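Local atomic coordinates of matrix protein VP40 (Lake Victoria marburgvirus, PDB entry 5B0V), a protein that drives assembly and budding of virus particles, existing as a dimer until it reorganizes into multimers at the plasma membrane. Residues K68-I81 / G93-F106. Numbering follows the deposited sequence.
Sequences KGNVCHAFTLEAII and GVPAWLPLGIMSNF
Phe75 faces both Leu100 and Gly101 across an antiparallel beta hairpin, the pairing that defines a classic beta bulge and shows how one extra residue is taken up without breaking the ladder. Phe75 N donates to Gly101 O, while Phe75 O accepts from Leu100 N at 2.9 Å; at Gly101 (phi 140°) a CB would be jammed against the carbonyl O of Leu100, so the bulge falls on a residue without a side chain. With CG beside its backbone N (chi1 -66°), the Phe75 ring has Gly101 O at its edge, and its CE1 lies 4.1 Å from CB of selenomethionine Met103. On the same face, Ala79 CB packs against Leu98 CD1, and Leu117 of helix 110-119 touches Phe75. Leu100 CD1 meets Leu77 CG at 4.0 Å, the two side chains crossing at a slant. On the other face, the Glu78 carboxylate stands nearly perpendicular to the Trp97 indole (82°), with OE2 near the ring plane, 3.6 Å from NE1. At the far end from Gly93, Asn105 ties the strand to the turn 68-71: its ND2 donates to Lys68 O at 3.0 Å, and its amide lies alongside Val71. A water bridges Asn105 OD1, Met103 O and His73 ND1 by hydrogen bonds, 2.6 Å from ND1.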
# COMPACT_ATOMS: atom_id res chain seq x y z
N LYS A 68 8.08 -3.17 15.90
CA LYS A 68 7.65 -2.82 17.26
C LYS A 68 6.23 -3.30 17.40
O LYS A 68 5.30 -2.67 16.89
CB LYS A 68 7.74 -1.32 17.49
CG LYS A 68 9.16 -0.85 17.55
CD LYS A 68 9.33 0.65 17.33
CE LYS A 68 10.71 0.92 16.74
NZ LYS A 68 11.21 2.29 17.00
N GLY A 69 6.08 -4.43 18.09
CA GLY A 69 4.82 -5.15 18.16
C GLY A 69 3.72 -4.41 18.89
O GLY A 69 2.54 -4.71 18.71
N ASN A 70 4.11 -3.43 19.70
CA ASN A 70 3.16 -2.66 20.52
C ASN A 70 2.71 -1.32 19.89
O ASN A 70 2.41 -0.37 20.59
CB ASN A 70 3.81 -2.39 21.86
CG ASN A 70 5.06 -1.52 21.74
OD1 ASN A 70 5.84 -1.62 20.78
ND2 ASN A 70 5.26 -0.66 22.74
N VAL A 71 2.72 -1.24 18.57
CA VAL A 71 2.24 -0.06 17.90
C VAL A 71 0.92 -0.46 17.30
O VAL A 71 0.83 -1.52 16.68
CB VAL A 71 3.26 0.39 16.84
CG1 VAL A 71 2.72 1.55 16.04
CG2 VAL A 71 4.56 0.78 17.53
N CYS A 72 -0.11 0.38 17.51
CA CYS A 72 -1.46 0.08 17.03
C CYS A 72 -1.88 1.05 15.96
O CYS A 72 -1.62 2.25 16.02
CB CYS A 72 -2.52 0.11 18.16
SG CYS A 72 -2.10 -0.99 19.51
N HIS A 73 -2.58 0.51 14.98
CA HIS A 73 -3.13 1.34 13.97
C HIS A 73 -4.61 1.11 13.94
O HIS A 73 -5.07 -0.01 14.08
CB HIS A 73 -2.46 1.04 12.62
CG HIS A 73 -1.01 1.45 12.58
ND1 HIS A 73 0.03 0.55 12.67
CD2 HIS A 73 -0.44 2.68 12.53
CE1 HIS A 73 1.18 1.21 12.65
NE2 HIS A 73 0.92 2.50 12.57
N ALA A 74 -5.34 2.20 13.77
CA ALA A 74 -6.74 2.16 13.34
C ALA A 74 -6.76 2.23 11.82
O ALA A 74 -6.11 3.10 11.22
CB ALA A 74 -7.51 3.32 13.91
N PHE A 75 -7.49 1.29 11.21
CA PHE A 75 -7.66 1.18 9.77
C PHE A 75 -9.09 1.52 9.38
O PHE A 75 -10.04 0.92 9.90
CB PHE A 75 -7.39 -0.26 9.34
CG PHE A 75 -5.99 -0.69 9.54
CD1 PHE A 75 -5.54 -1.08 10.80
CD2 PHE A 75 -5.11 -0.72 8.49
CE1 PHE A 75 -4.23 -1.47 10.99
CE2 PHE A 75 -3.81 -1.12 8.67
CZ PHE A 75 -3.36 -1.49 9.91
N THR A 76 -9.24 2.44 8.44
CA THR A 76 -10.55 2.87 7.96
C THR A 76 -10.58 3.11 6.45
O THR A 76 -9.69 3.77 5.90
CB THR A 76 -10.94 4.19 8.63
OG1 THR A 76 -10.71 4.07 10.02
CG2 THR A 76 -12.40 4.51 8.40
N LEU A 77 -11.58 2.59 5.78
CA LEU A 77 -11.82 2.99 4.40
C LEU A 77 -12.73 4.21 4.36
O LEU A 77 -13.77 4.26 5.01
CB LEU A 77 -12.46 1.86 3.59
CG LEU A 77 -11.53 0.74 3.17
CD1 LEU A 77 -12.36 -0.26 2.38
CD2 LEU A 77 -10.35 1.26 2.37
N GLU A 78 -12.33 5.17 3.54
CA GLU A 78 -13.12 6.36 3.27
C GLU A 78 -13.57 6.27 1.85
O GLU A 78 -12.73 6.11 0.97
CB GLU A 78 -12.27 7.58 3.46
CG GLU A 78 -11.58 7.63 4.82
CD GLU A 78 -11.09 9.05 5.09
OE1 GLU A 78 -10.82 9.77 4.10
OE2 GLU A 78 -10.96 9.46 6.26
N ALA A 79 -14.87 6.35 1.61
CA ALA A 79 -15.40 6.09 0.27
C ALA A 79 -16.21 7.24 -0.27
O ALA A 79 -16.79 8.00 0.48
CB ALA A 79 -16.24 4.84 0.27
N ILE A 80 -16.18 7.37 -1.59
CA ILE A 80 -17.14 8.14 -2.33
C ILE A 80 -18.05 7.18 -3.10
O ILE A 80 -17.59 6.25 -3.74
CB ILE A 80 -16.47 9.07 -3.33
CG1 ILE A 80 -15.41 9.94 -2.64
CG2 ILE A 80 -17.53 9.94 -4.02
CD1 ILE A 80 -15.98 11.01 -1.74
N ILE A 81 -19.35 7.43 -3.04
CA ILE A 81 -20.35 6.50 -3.51
C ILE A 81 -21.31 7.26 -4.40
O ILE A 81 -21.78 8.32 -4.02
CB ILE A 81 -21.13 5.90 -2.32
CG1 ILE A 81 -20.17 5.16 -1.39
CG2 ILE A 81 -22.21 4.94 -2.79
CD1 ILE A 81 -20.80 4.69 -0.11
N GLY A 93 -21.12 11.51 -5.46
CA GLY A 93 -20.31 12.11 -4.42
C GLY A 93 -20.66 11.91 -2.96
O GLY A 93 -20.05 12.56 -2.10
N VAL A 94 -21.57 11.00 -2.62
CA VAL A 94 -21.80 10.75 -1.20
C VAL A 94 -20.57 10.10 -0.51
O VAL A 94 -20.22 8.98 -0.84
CB VAL A 94 -23.03 9.88 -0.92
CG1 VAL A 94 -23.21 9.70 0.58
CG2 VAL A 94 -24.25 10.53 -1.50
N PRO A 95 -19.96 10.79 0.47
CA PRO A 95 -18.87 10.24 1.22
C PRO A 95 -19.36 9.30 2.33
O PRO A 95 -20.45 9.51 2.86
CB PRO A 95 -18.22 11.48 1.84
CG PRO A 95 -19.35 12.39 2.08
CD PRO A 95 -20.34 12.12 0.99
N ALA A 96 -18.55 8.29 2.68
CA ALA A 96 -18.85 7.39 3.79
C ALA A 96 -17.58 6.86 4.44
O ALA A 96 -16.55 6.67 3.77
CB ALA A 96 -19.67 6.23 3.28
N TRP A 97 -17.70 6.55 5.72
CA TRP A 97 -16.56 6.13 6.55
C TRP A 97 -16.75 4.73 7.08
O TRP A 97 -17.69 4.46 7.79
CB TRP A 97 -16.40 7.12 7.69
CG TRP A 97 -15.90 8.43 7.16
CD1 TRP A 97 -14.59 8.81 7.03
CD2 TRP A 97 -16.69 9.52 6.66
NE1 TRP A 97 -14.52 10.08 6.50
CE2 TRP A 97 -15.79 10.53 6.27
CE3 TRP A 97 -18.07 9.74 6.51
CZ2 TRP A 97 -16.22 11.76 5.74
CZ3 TRP A 97 -18.50 10.98 5.98
CH2 TRP A 97 -17.57 11.97 5.61
N LEU A 98 -15.80 3.85 6.76
CA LEU A 98 -15.95 2.42 6.95
C LEU A 98 -14.79 1.88 7.78
O LEU A 98 -13.71 1.58 7.26
CB LEU A 98 -15.99 1.75 5.58
CG LEU A 98 -17.08 2.32 4.66
CD1 LEU A 98 -16.86 1.93 3.21
CD2 LEU A 98 -18.44 1.88 5.10
N PRO A 99 -14.96 1.80 9.10
CA PRO A 99 -13.92 1.20 9.94
C PRO A 99 -13.70 -0.25 9.56
O PRO A 99 -14.65 -0.95 9.26
CB PRO A 99 -14.53 1.27 11.32
CG PRO A 99 -15.38 2.47 11.26
CD PRO A 99 -15.96 2.52 9.89
N LEU A 100 -12.45 -0.70 9.56
CA LEU A 100 -12.14 -2.11 9.31
C LEU A 100 -11.53 -2.78 10.51
O LEU A 100 -11.41 -3.99 10.50
CB LEU A 100 -11.12 -2.24 8.19
CG LEU A 100 -11.40 -1.51 6.88
CD1 LEU A 100 -10.19 -1.70 5.98
CD2 LEU A 100 -12.66 -2.03 6.21
N GLY A 101 -11.09 -2.01 11.50
CA GLY A 101 -10.49 -2.57 12.68
C GLY A 101 -9.30 -1.82 13.23
O GLY A 101 -8.69 -0.98 12.56
N ILE A 102 -8.95 -2.18 14.45
CA ILE A 102 -7.73 -1.72 15.08
C ILE A 102 -6.81 -2.90 15.29
O ILE A 102 -7.23 -3.90 15.82
CB ILE A 102 -8.06 -1.08 16.41
CG1 ILE A 102 -8.94 0.14 16.16
CG2 ILE A 102 -6.78 -0.73 17.16
CD1 ILE A 102 -9.34 0.85 17.41
N MSE A 103 -5.54 -2.78 14.92
CA MSE A 103 -4.57 -3.88 15.04
C MSE A 103 -3.25 -3.40 15.57
O MSE A 103 -2.81 -2.29 15.30
CB MSE A 103 -4.31 -4.51 13.68
CG MSE A 103 -3.69 -5.91 13.75
SE MSE A 103 -3.25 -6.44 11.90
CE MSE A 103 -1.74 -5.19 11.79
N SER A 104 -2.62 -4.24 16.37
CA SER A 104 -1.26 -3.97 16.81
C SER A 104 -0.28 -4.80 15.97
O SER A 104 -0.60 -5.89 15.49
CB SER A 104 -1.12 -4.30 18.30
OG SER A 104 -1.48 -5.65 18.53
N ASN A 105 0.91 -4.27 15.80
CA ASN A 105 1.88 -4.90 14.93
C ASN A 105 2.17 -6.37 15.22
O ASN A 105 2.40 -7.15 14.31
CB ASN A 105 3.17 -4.09 14.90
CG ASN A 105 3.01 -2.77 14.16
OD1 ASN A 105 2.02 -2.55 13.47
ND2 ASN A 105 3.96 -1.88 14.33
N PHE A 106 2.09 -6.79 16.48
CA PHE A 106 2.36 -8.22 16.79
C PHE A 106 1.28 -9.17 16.29
O PHE A 106 1.54 -10.35 16.17
CB PHE A 106 2.61 -8.45 18.28
CG PHE A 106 1.38 -8.35 19.11
CD1 PHE A 106 0.44 -9.39 19.17
CD2 PHE A 106 1.15 -7.20 19.88
CE1 PHE A 106 -0.71 -9.26 19.95
CE2 PHE A 106 0.01 -7.08 20.67
CZ PHE A 106 -0.93 -8.11 20.69
O HOH W 1 -0.68 -1.72 13.61